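Local coordinates for phenol hydroxylase component phN (Pseudomonas stutzeri, PDB 3U52), which probably serves as the diiron hydroxylase component of a multicomponent phenol hydroxylase, using molecular oxygen to hydroxylate phenol and related aromatic compounds, at residues P175-E189 with W261-L275. Residues are numbered along the deposited sequence; the frame is centred on the assembly and turned at random.
Sequences PKSFFDDARSAGPFE and WIDKWFWRGFRLLSL
Phe-178 and Trp-265 interlock as knobs into holes where residues 175-184 run nearly antiparallel to 261-275, their axes at 155°. The Phe-178 ring swings across with CG anti to the backbone N (chi1 176°) and is sandwiched: Trp-265 brings its six-membered ring edge-on to one face, planes at 85°, with CZ3 3.5 Å from Phe-178 CE2, while Leu-272 CD2 sits over the opposite face, 3.7 Å from the centroid of the Phe-178 ring. Gly-269, lacking a side chain, lets the ring edge come close to its backbone N. NE1, the polar atom of the Trp-265 side chain, donates to the anti lone pair of Glu-189 OE1 at 3.0 Å; Glu-189 comes from helix 187-216, beyond the turn at Gly-186. Inside the helical diiron hydroxylase fold, Asp-181, Glu-189, Lys-264 and Arg-268 form a buried salt-bridge network: Lys-264 NZ bridges Glu-189 OE1 and Asp-181 OD1, 2.8 Å from each, and Arg-268 NH1 pairs with Asp-181 OD2 at 2.7 Å. Lys-446 and Tyr-447 add to the grip on Asp-181. Glu-189 also lays its aliphatic stem over Trp-261, CG 3.6 Å from the centroid of the five-membered ring; an alanine in place of Trp-261 would probably leave that stem unsupported and the OE2 side of the carboxylate less confined. Packing is looser at Leu-275, also buried rather than open to solvent, whose CD1 merely brushes Pro-175 CD at 4.0 Å.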
ATOM      1  N   PRO A 175       4.071 -33.382   2.884  1.00 18.31           N
ATOM      2  CA  PRO A 175       4.642 -32.431   1.912  1.00 17.73           C
ATOM      3  C   PRO A 175       6.153 -32.512   1.704  1.00 16.83           C
ATOM      4  O   PRO A 175       6.601 -32.352   0.576  1.00 17.63           O
ATOM      5  CB  PRO A 175       4.328 -31.041   2.532  1.00 17.77           C
ATOM      6  CG  PRO A 175       3.911 -31.308   3.926  1.00 18.10           C
ATOM      7  CD  PRO A 175       3.340 -32.689   3.961  1.00 17.59           C
ATOM      8  N   LYS A 176       6.929 -32.732   2.765  1.00 16.48           N
ATOM      9  CA  LYS A 176       8.387 -32.810   2.635  1.00 17.82           C
ATOM     10  C   LYS A 176       8.859 -33.928   1.680  1.00 18.93           C
ATOM     11  O   LYS A 176       9.649 -33.664   0.748  1.00 19.74           O
ATOM     12  CB  LYS A 176       9.051 -32.949   4.002  1.00 16.88           C
ATOM     13  CG  LYS A 176      10.581 -32.697   3.953  1.00 19.88           C
ATOM     14  CD  LYS A 176      11.169 -32.916   5.324  1.00 22.10           C
ATOM     15  CE  LYS A 176      12.646 -33.319   5.265  1.00 24.30           C
ATOM     16  NZ  LYS A 176      13.513 -32.203   4.838  1.00 28.11           N
ATOM     17  N   SER A 177       8.371 -35.156   1.884  1.00 17.86           N
ATOM     18  CA  SER A 177       8.784 -36.245   1.014  1.00 18.32           C
ATOM     19  C   SER A 177       8.265 -36.090  -0.430  1.00 17.16           C
ATOM     20  O   SER A 177       8.916 -36.551  -1.374  1.00 17.79           O
ATOM     21  CB  SER A 177       8.400 -37.625   1.603  1.00 19.20           C
ATOM     22  OG  SER A 177       7.000 -37.813   1.544  1.00 19.57           O
ATOM     23  N   PHE A 178       7.110 -35.443  -0.620  1.00 16.81           N
ATOM     24  CA  PHE A 178       6.609 -35.095  -1.986  1.00 16.35           C
ATOM     25  C   PHE A 178       7.654 -34.272  -2.724  1.00 16.69           C
ATOM     26  O   PHE A 178       8.054 -34.584  -3.871  1.00 15.89           O
ATOM     27  CB  PHE A 178       5.280 -34.264  -1.900  1.00 16.75           C
ATOM     28  CG  PHE A 178       4.771 -33.809  -3.238  1.00 18.30           C
ATOM     29  CD1 PHE A 178       5.194 -32.611  -3.784  1.00 19.64           C
ATOM     30  CD2 PHE A 178       3.824 -34.570  -3.933  1.00 18.01           C
ATOM     31  CE1 PHE A 178       4.726 -32.196  -5.056  1.00 21.08           C
ATOM     32  CE2 PHE A 178       3.306 -34.161  -5.205  1.00 18.65           C
ATOM     33  CZ  PHE A 178       3.782 -33.018  -5.775  1.00 18.44           C
ATOM     34  N   PHE A 179       8.116 -33.203  -2.070  1.00 14.96           N
ATOM     35  CA  PHE A 179       9.102 -32.371  -2.740  1.00 15.58           C
ATOM     36  C   PHE A 179      10.542 -32.946  -2.783  1.00 16.41           C
ATOM     37  O   PHE A 179      11.288 -32.624  -3.708  1.00 15.71           O
ATOM     38  CB  PHE A 179       9.105 -30.922  -2.159  1.00 17.01           C
ATOM     39  CG  PHE A 179       9.033 -29.882  -3.240  1.00 18.70           C
ATOM     40  CD1 PHE A 179       7.823 -29.471  -3.735  1.00 23.31           C
ATOM     41  CD2 PHE A 179      10.201 -29.366  -3.790  1.00 22.64           C
ATOM     42  CE1 PHE A 179       7.742 -28.530  -4.806  1.00 22.41           C
ATOM     43  CE2 PHE A 179      10.158 -28.421  -4.830  1.00 24.79           C
ATOM     44  CZ  PHE A 179       8.929 -28.006  -5.341  1.00 21.96           C
ATOM     45  N   ASP A 180      10.938 -33.730  -1.773  1.00 14.81           N
ATOM     46  CA  ASP A 180      12.247 -34.442  -1.793  1.00 16.38           C
ATOM     47  C   ASP A 180      12.259 -35.405  -2.964  1.00 15.45           C
ATOM     48  O   ASP A 180      13.247 -35.506  -3.622  1.00 17.61           O
ATOM     49  CB  ASP A 180      12.503 -35.205  -0.505  1.00 15.66           C
ATOM     50  CG  ASP A 180      12.992 -34.320   0.628  1.00 21.91           C
ATOM     51  OD1 ASP A 180      13.132 -33.067   0.435  1.00 20.31           O
ATOM     52  OD2 ASP A 180      13.262 -34.868   1.749  1.00 23.07           O
ATOM     53  N   ASP A 181      11.147 -36.090  -3.228  1.00 14.39           N
ATOM     54  CA  ASP A 181      11.006 -37.021  -4.356  1.00 14.46           C
ATOM     55  C   ASP A 181      11.267 -36.276  -5.657  1.00 16.02           C
ATOM     56  O   ASP A 181      12.130 -36.684  -6.444  1.00 14.91           O
ATOM     57  CB  ASP A 181       9.609 -37.667  -4.254  1.00 15.43           C
ATOM     58  CG  ASP A 181       9.364 -38.831  -5.235  1.00 17.11           C
ATOM     59  OD1 ASP A 181      10.028 -38.944  -6.268  1.00 19.42           O
ATOM     60  OD2 ASP A 181       8.422 -39.611  -4.968  1.00 17.88           O
ATOM     61  N   ALA A 182      10.598 -35.118  -5.857  1.00 15.00           N
ATOM     62  CA  ALA A 182      10.808 -34.318  -7.080  1.00 15.81           C
ATOM     63  C   ALA A 182      12.241 -33.792  -7.233  1.00 15.79           C
ATOM     64  O   ALA A 182      12.798 -33.859  -8.317  1.00 14.56           O
ATOM     65  CB  ALA A 182       9.785 -33.121  -7.144  1.00 15.29           C
ATOM     66  N   ARG A 183      12.821 -33.264  -6.162  1.00 15.57           N
ATOM     67  CA  ARG A 183      14.185 -32.701  -6.270  1.00 17.86           C
ATOM     68  C   ARG A 183      15.320 -33.778  -6.352  1.00 18.23           C
ATOM     69  O   ARG A 183      16.407 -33.511  -6.860  1.00 19.75           O
ATOM     70  CB  ARG A 183      14.448 -31.792  -5.106  1.00 17.63           C
ATOM     71  CG  ARG A 183      13.620 -30.492  -5.141  1.00 22.15           C
ATOM     72  CD  ARG A 183      14.357 -29.456  -4.336  1.00 30.73           C
ATOM     73  NE  ARG A 183      14.285 -29.752  -2.918  1.00 32.75           N
ATOM     74  CZ  ARG A 183      15.216 -29.451  -2.011  1.00 34.54           C
ATOM     75  NH1 ARG A 183      15.009 -29.762  -0.731  1.00 35.20           N
ATOM     76  NH2 ARG A 183      16.364 -28.885  -2.366  1.00 37.47           N
ATOM     77  N   SER A 184      15.049 -34.992  -5.884  1.00 17.60           N
ATOM     78  CA  SER A 184      15.993 -36.053  -6.105  1.00 17.20           C
ATOM     79  C   SER A 184      15.913 -36.674  -7.492  1.00 18.55           C
ATOM     80  O   SER A 184      16.840 -37.386  -7.914  1.00 17.40           O
ATOM     81  CB  SER A 184      15.868 -37.075  -5.013  1.00 17.18           C
ATOM     82  OG  SER A 184      14.606 -37.688  -5.045  1.00 19.27           O
ATOM     83  N   ALA A 185      14.790 -36.446  -8.181  1.00 17.98           N
ATOM     84  CA  ALA A 185      14.539 -36.940  -9.521  1.00 19.18           C
ATOM     85  C   ALA A 185      15.401 -36.091 -10.491  1.00 21.25           C
ATOM     86  O   ALA A 185      15.950 -35.055 -10.090  1.00 20.93           O
ATOM     87  CB  ALA A 185      13.063 -36.785  -9.858  1.00 19.00           C
ATOM     88  N   GLY A 186      15.563 -36.547 -11.732  1.00 21.88           N
ATOM     89  CA  GLY A 186      16.227 -35.710 -12.753  1.00 21.76           C
ATOM     90  C   GLY A 186      15.385 -34.489 -13.167  1.00 21.55           C
ATOM     91  O   GLY A 186      14.240 -34.294 -12.655  1.00 20.02           O
ATOM     92  N   PRO A 187      15.954 -33.633 -14.046  1.00 20.47           N
ATOM     93  CA  PRO A 187      15.330 -32.356 -14.415  1.00 19.90           C
ATOM     94  C   PRO A 187      14.002 -32.443 -15.202  1.00 19.08           C
ATOM     95  O   PRO A 187      13.087 -31.670 -14.927  1.00 17.81           O
ATOM     96  CB  PRO A 187      16.437 -31.632 -15.237  1.00 20.12           C
ATOM     97  CG  PRO A 187      17.353 -32.774 -15.721  1.00 21.94           C
ATOM     98  CD  PRO A 187      17.286 -33.827 -14.668  1.00 20.68           C
ATOM     99  N   PHE A 188      13.875 -33.380 -16.140  1.00 18.04           N
ATOM    100  CA  PHE A 188      12.597 -33.549 -16.833  1.00 18.04           C
ATOM    101  C   PHE A 188      11.465 -34.010 -15.929  1.00 17.95           C
ATOM    102  O   PHE A 188      10.305 -33.551 -16.091  1.00 17.36           O
ATOM    103  CB  PHE A 188      12.731 -34.430 -18.083  1.00 16.95           C
ATOM    104  CG  PHE A 188      13.603 -33.801 -19.173  1.00 17.98           C
ATOM    105  CD1 PHE A 188      14.861 -34.300 -19.428  1.00 17.68           C
ATOM    106  CD2 PHE A 188      13.127 -32.746 -19.939  1.00 19.55           C
ATOM    107  CE1 PHE A 188      15.671 -33.723 -20.419  1.00 22.49           C
ATOM    108  CE2 PHE A 188      13.919 -32.144 -20.934  1.00 22.70           C
ATOM    109  CZ  PHE A 188      15.211 -32.647 -21.161  1.00 19.49           C
ATOM    110  N   GLU A 189      11.777 -34.921 -15.016  1.00 17.43           N
ATOM    111  CA  GLU A 189      10.746 -35.394 -14.061  1.00 17.98           C
ATOM    112  C   GLU A 189      10.422 -34.268 -13.084  1.00 17.04           C
ATOM    113  O   GLU A 189       9.250 -34.030 -12.784  1.00 15.62           O
ATOM    114  CB  GLU A 189      11.165 -36.667 -13.317  1.00 18.39           C
ATOM    115  CG  GLU A 189      10.037 -37.189 -12.407  1.00 18.43           C
ATOM    116  CD  GLU A 189      10.362 -38.492 -11.696  1.00 20.03           C
ATOM    117  OE1 GLU A 189       9.493 -38.944 -10.944  1.00 18.82           O
ATOM    118  OE2 GLU A 189      11.447 -39.089 -11.871  1.00 19.00           O
ATOM    119  N   TRP A 261       5.203 -40.709 -15.496  1.00 17.70           N
ATOM    120  CA  TRP A 261       5.320 -39.541 -14.581  1.00 17.66           C
ATOM    121  C   TRP A 261       3.980 -38.911 -14.283  1.00 17.90           C
ATOM    122  O   TRP A 261       3.762 -38.472 -13.177  1.00 18.70           O
ATOM    123  CB  TRP A 261       6.262 -38.444 -15.098  1.00 17.89           C
ATOM    124  CG  TRP A 261       7.696 -38.890 -15.160  1.00 16.76           C
ATOM    125  CD1 TRP A 261       8.290 -39.859 -14.404  1.00 19.73           C
ATOM    126  CD2 TRP A 261       8.715 -38.330 -15.981  1.00 17.97           C
ATOM    127  NE1 TRP A 261       9.623 -39.967 -14.738  1.00 20.50           N
ATOM    128  CE2 TRP A 261       9.913 -39.033 -15.697  1.00 21.11           C
ATOM    129  CE3 TRP A 261       8.732 -37.294 -16.930  1.00 17.52           C
ATOM    130  CZ2 TRP A 261      11.147 -38.726 -16.325  1.00 21.01           C
ATOM    131  CZ3 TRP A 261       9.956 -37.001 -17.569  1.00 21.22           C
ATOM    132  CH2 TRP A 261      11.129 -37.729 -17.264  1.00 20.17           C
ATOM    133  N   ILE A 262       3.100 -38.824 -15.279  1.00 18.17           N
ATOM    134  CA  ILE A 262       1.753 -38.272 -15.044  1.00 18.07           C
ATOM    135  C   ILE A 262       1.037 -39.198 -14.020  1.00 17.97           C
ATOM    136  O   ILE A 262       0.449 -38.732 -13.055  1.00 17.40           O
ATOM    137  CB  ILE A 262       0.973 -38.132 -16.368  1.00 18.82           C
ATOM    138  CG1 ILE A 262       1.482 -36.930 -17.207  1.00 21.16           C
ATOM    139  CG2 ILE A 262      -0.520 -38.045 -16.149  1.00 20.73           C
ATOM    140  CD1 ILE A 262       0.893 -36.865 -18.622  1.00 23.61           C
ATOM    141  N   ASP A 263       1.080 -40.503 -14.232  1.00 17.14           N
ATOM    142  CA  ASP A 263       0.438 -41.433 -13.290  1.00 18.02           C
ATOM    143  C   ASP A 263       1.003 -41.295 -11.867  1.00 17.92           C
ATOM    144  O   ASP A 263       0.225 -41.224 -10.900  1.00 18.82           O
ATOM    145  CB  ASP A 263       0.647 -42.866 -13.760  1.00 18.43           C
ATOM    146  CG  ASP A 263      -0.130 -43.218 -15.039  1.00 20.25           C
ATOM    147  OD1 ASP A 263       0.244 -44.251 -15.663  1.00 22.42           O
ATOM    148  OD2 ASP A 263      -1.087 -42.515 -15.458  1.00 22.62           O
ATOM    149  N   LYS A 264       2.340 -41.256 -11.738  1.00 16.46           N
ATOM    150  CA  LYS A 264       3.017 -41.076 -10.402  1.00 15.85           C
ATOM    151  C   LYS A 264       2.660 -39.724  -9.707  1.00 15.82           C
ATOM    152  O   LYS A 264       2.253 -39.681  -8.527  1.00 14.37           O
ATOM    153  CB  LYS A 264       4.530 -41.147 -10.571  1.00 16.45           C
ATOM    154  CG  LYS A 264       5.322 -40.877  -9.282  1.00 13.54           C
ATOM    155  CD  LYS A 264       6.829 -40.904  -9.548  1.00 15.21           C
ATOM    156  CE  LYS A 264       7.485 -40.254  -8.353  1.00 11.98           C
ATOM    157  NZ  LYS A 264       8.997 -40.329  -8.535  1.00 14.07           N
ATOM    158  N   TRP A 265       2.748 -38.628 -10.453  1.00 15.17           N
ATOM    159  CA  TRP A 265       2.637 -37.327  -9.832  1.00 16.02           C
ATOM    160  C   TRP A 265       1.190 -36.923  -9.682  1.00 16.33           C
ATOM    161  O   TRP A 265       0.866 -36.173  -8.796  1.00 16.24           O
ATOM    162  CB  TRP A 265       3.463 -36.282 -10.633  1.00 16.07           C
ATOM    163  CG  TRP A 265       4.927 -36.557 -10.296  1.00 15.86           C
ATOM    164  CD1 TRP A 265       5.844 -37.162 -11.089  1.00 17.02           C
ATOM    165  CD2 TRP A 265       5.578 -36.330  -9.019  1.00 14.04           C
ATOM    166  NE1 TRP A 265       7.038 -37.321 -10.402  1.00 14.09           N
ATOM    167  CE2 TRP A 265       6.901 -36.778  -9.146  1.00 15.23           C
ATOM    168  CE3 TRP A 265       5.176 -35.726  -7.813  1.00 13.85           C
ATOM    169  CZ2 TRP A 265       7.855 -36.677  -8.083  1.00 15.24           C
ATOM    170  CZ3 TRP A 265       6.117 -35.636  -6.736  1.00 15.95           C
ATOM    171  CH2 TRP A 265       7.430 -36.112  -6.898  1.00 15.41           C
ATOM    172  N   PHE A 266       0.319 -37.399 -10.571  1.00 16.15           N
ATOM    173  CA  PHE A 266      -1.113 -37.300 -10.267  1.00 17.10           C
ATOM    174  C   PHE A 266      -1.362 -37.879  -8.895  1.00 17.28           C
ATOM    175  O   PHE A 266      -2.034 -37.229  -8.059  1.00 18.50           O
ATOM    176  CB  PHE A 266      -2.032 -38.048 -11.264  1.00 17.08           C
ATOM    177  CG  PHE A 266      -3.458 -38.108 -10.791  1.00 14.92           C
ATOM    178  CD1 PHE A 266      -3.992 -39.299 -10.281  1.00 17.27           C
ATOM    179  CD2 PHE A 266      -4.237 -36.928 -10.775  1.00 19.23           C
ATOM    180  CE1 PHE A 266      -5.293 -39.339  -9.786  1.00 17.31           C
ATOM    181  CE2 PHE A 266      -5.584 -36.979 -10.305  1.00 20.02           C
ATOM    182  CZ  PHE A 266      -6.075 -38.180  -9.776  1.00 16.92           C
ATOM    183  N   TRP A 267      -0.860 -39.090  -8.661  1.00 15.73           N
ATOM    184  CA  TRP A 267      -1.230 -39.829  -7.463  1.00 16.16           C
ATOM    185  C   TRP A 267      -0.563 -39.237  -6.202  1.00 16.05           C
ATOM    186  O   TRP A 267      -1.218 -39.006  -5.201  1.00 15.78           O
ATOM    187  CB  TRP A 267      -1.033 -41.347  -7.607  1.00 15.39           C
ATOM    188  CG  TRP A 267      -1.615 -42.019  -6.384  1.00 13.83           C
ATOM    189  CD1 TRP A 267      -0.940 -42.466  -5.293  1.00 13.65           C
ATOM    190  CD2 TRP A 267      -3.000 -42.313  -6.145  1.00 15.09           C
ATOM    191  NE1 TRP A 267      -1.816 -42.984  -4.385  1.00 17.55           N
ATOM    192  CE2 TRP A 267      -3.090 -42.893  -4.875  1.00 15.27           C
ATOM    193  CE3 TRP A 267      -4.175 -42.106  -6.878  1.00 16.79           C
ATOM    194  CZ2 TRP A 267      -4.327 -43.304  -4.303  1.00 14.87           C
ATOM    195  CZ3 TRP A 267      -5.403 -42.519  -6.321  1.00 16.75           C
ATOM    196  CH2 TRP A 267      -5.466 -43.109  -5.057  1.00 15.79           C
ATOM    197  N   ARG A 268       0.727 -38.906  -6.287  1.00 15.53           N
ATOM    198  CA  ARG A 268       1.381 -38.157  -5.205  1.00 16.53           C
ATOM    199  C   ARG A 268       0.746 -36.770  -4.914  1.00 16.44           C
ATOM    200  O   ARG A 268       0.620 -36.373  -3.754  1.00 15.93           O
ATOM    201  CB  ARG A 268       2.895 -38.000  -5.491  1.00 15.28           C
ATOM    202  CG  ARG A 268       3.671 -39.336  -5.323  1.00 18.53           C
ATOM    203  CD  ARG A 268       5.087 -39.098  -4.651  1.00 17.73           C
ATOM    204  NE  ARG A 268       4.928 -38.712  -3.249  1.00 17.12           N
ATOM    205  CZ  ARG A 268       5.864 -38.841  -2.320  1.00 20.49           C
ATOM    206  NH1 ARG A 268       7.047 -39.322  -2.637  1.00 19.81           N
ATOM    207  NH2 ARG A 268       5.628 -38.461  -1.070  1.00 14.20           N
ATOM    208  N   GLY A 269       0.363 -36.053  -5.971  1.00 17.27           N
ATOM    209  CA  GLY A 269      -0.278 -34.761  -5.832  1.00 17.66           C
ATOM    210  C   GLY A 269      -1.648 -34.929  -5.184  1.00 19.16           C
ATOM    211  O   GLY A 269      -2.016 -34.160  -4.287  1.00 18.34           O
ATOM    212  N   PHE A 270      -2.386 -35.961  -5.583  1.00 18.40           N
ATOM    213  CA  PHE A 270      -3.691 -36.236  -4.947  1.00 18.03           C
ATOM    214  C   PHE A 270      -3.546 -36.502  -3.404  1.00 18.21           C
ATOM    215  O   PHE A 270      -4.329 -35.994  -2.569  1.00 15.98           O
ATOM    216  CB  PHE A 270      -4.353 -37.449  -5.667  1.00 18.21           C
ATOM    217  CG  PHE A 270      -5.554 -37.984  -4.958  1.00 18.47           C
ATOM    218  CD1 PHE A 270      -6.630 -37.163  -4.667  1.00 18.73           C
ATOM    219  CD2 PHE A 270      -5.611 -39.322  -4.594  1.00 18.56           C
ATOM    220  CE1 PHE A 270      -7.783 -37.699  -4.016  1.00 20.56           C
ATOM    221  CE2 PHE A 270      -6.738 -39.846  -3.955  1.00 20.60           C
ATOM    222  CZ  PHE A 270      -7.811 -39.024  -3.671  1.00 19.31           C
ATOM    223  N   ARG A 271      -2.535 -37.296  -3.020  1.00 16.91           N
ATOM    224  CA  ARG A 271      -2.302 -37.592  -1.603  1.00 16.40           C
ATOM    225  C   ARG A 271      -1.879 -36.317  -0.875  1.00 17.30           C
ATOM    226  O   ARG A 271      -2.328 -36.044   0.233  1.00 16.67           O
ATOM    227  CB  ARG A 271      -1.296 -38.758  -1.427  1.00 15.36           C
ATOM    228  CG  ARG A 271      -1.975 -40.106  -1.771  1.00 14.37           C
ATOM    229  CD  ARG A 271      -3.093 -40.361  -0.750  1.00 15.99           C
ATOM    230  NE  ARG A 271      -3.514 -41.780  -0.720  1.00 18.37           N
ATOM    231  CZ  ARG A 271      -4.768 -42.204  -0.814  1.00 17.20           C
ATOM    232  NH1 ARG A 271      -5.783 -41.357  -0.991  1.00 20.70           N
ATOM    233  NH2 ARG A 271      -5.013 -43.492  -0.755  1.00 15.84           N
ATOM    234  N   LEU A 272      -1.027 -35.518  -1.501  1.00 18.28           N
ATOM    235  CA  LEU A 272      -0.608 -34.285  -0.838  1.00 20.09           C
ATOM    236  C   LEU A 272      -1.857 -33.367  -0.565  1.00 20.79           C
ATOM    237  O   LEU A 272      -2.012 -32.796   0.516  1.00 18.84           O
ATOM    238  CB  LEU A 272       0.412 -33.578  -1.725  1.00 19.87           C
ATOM    239  CG  LEU A 272       0.875 -32.215  -1.233  1.00 22.44           C
ATOM    240  CD1 LEU A 272       1.435 -32.299   0.227  1.00 22.81           C
ATOM    241  CD2 LEU A 272       1.886 -31.721  -2.185  1.00 21.27           C
ATOM    242  N   LEU A 273      -2.743 -33.266  -1.543  1.00 21.96           N
ATOM    243  CA  LEU A 273      -3.937 -32.386  -1.459  1.00 24.19           C
ATOM    244  C   LEU A 273      -5.020 -32.824  -0.468  1.00 27.12           C
ATOM    245  O   LEU A 273      -5.922 -32.032  -0.099  1.00 28.00           O
ATOM    246  CB  LEU A 273      -4.610 -32.302  -2.828  1.00 24.19           C
ATOM    247  CG  LEU A 273      -3.864 -31.493  -3.862  1.00 23.08           C
ATOM    248  CD1 LEU A 273      -4.546 -31.759  -5.234  1.00 23.87           C
ATOM    249  CD2 LEU A 273      -3.909 -30.005  -3.452  1.00 23.37           C
ATOM    250  N   SER A 274      -4.966 -34.080  -0.052  1.00 28.52           N
ATOM    251  CA  SER A 274      -5.831 -34.529   1.027  1.00 29.45           C
ATOM    252  C   SER A 274      -5.736 -33.600   2.271  1.00 29.16           C
ATOM    253  O   SER A 274      -6.735 -33.366   2.924  1.00 29.44           O
ATOM    254  CB  SER A 274      -5.613 -36.015   1.345  1.00 30.22           C
ATOM    255  OG  SER A 274      -4.477 -36.280   2.160  1.00 30.98           O
ATOM    256  N   LEU A 275      -4.568 -33.017   2.546  1.00 28.80           N
ATOM    257  CA  LEU A 275      -4.424 -32.003   3.579  1.00 27.04           C
ATOM    258  C   LEU A 275      -5.278 -30.739   3.378  1.00 26.61           C
ATOM    259  O   LEU A 275      -5.759 -30.156   4.365  1.00 26.45           O
ATOM    260  CB  LEU A 275      -2.959 -31.573   3.679  1.00 28.50           C
ATOM    261  CG  LEU A 275      -1.989 -32.573   4.285  1.00 31.40           C
ATOM    262  CD1 LEU A 275      -0.554 -31.965   4.241  1.00 37.28           C
ATOM    263  CD2 LEU A 275      -2.430 -32.955   5.707  1.00 34.35           C
TER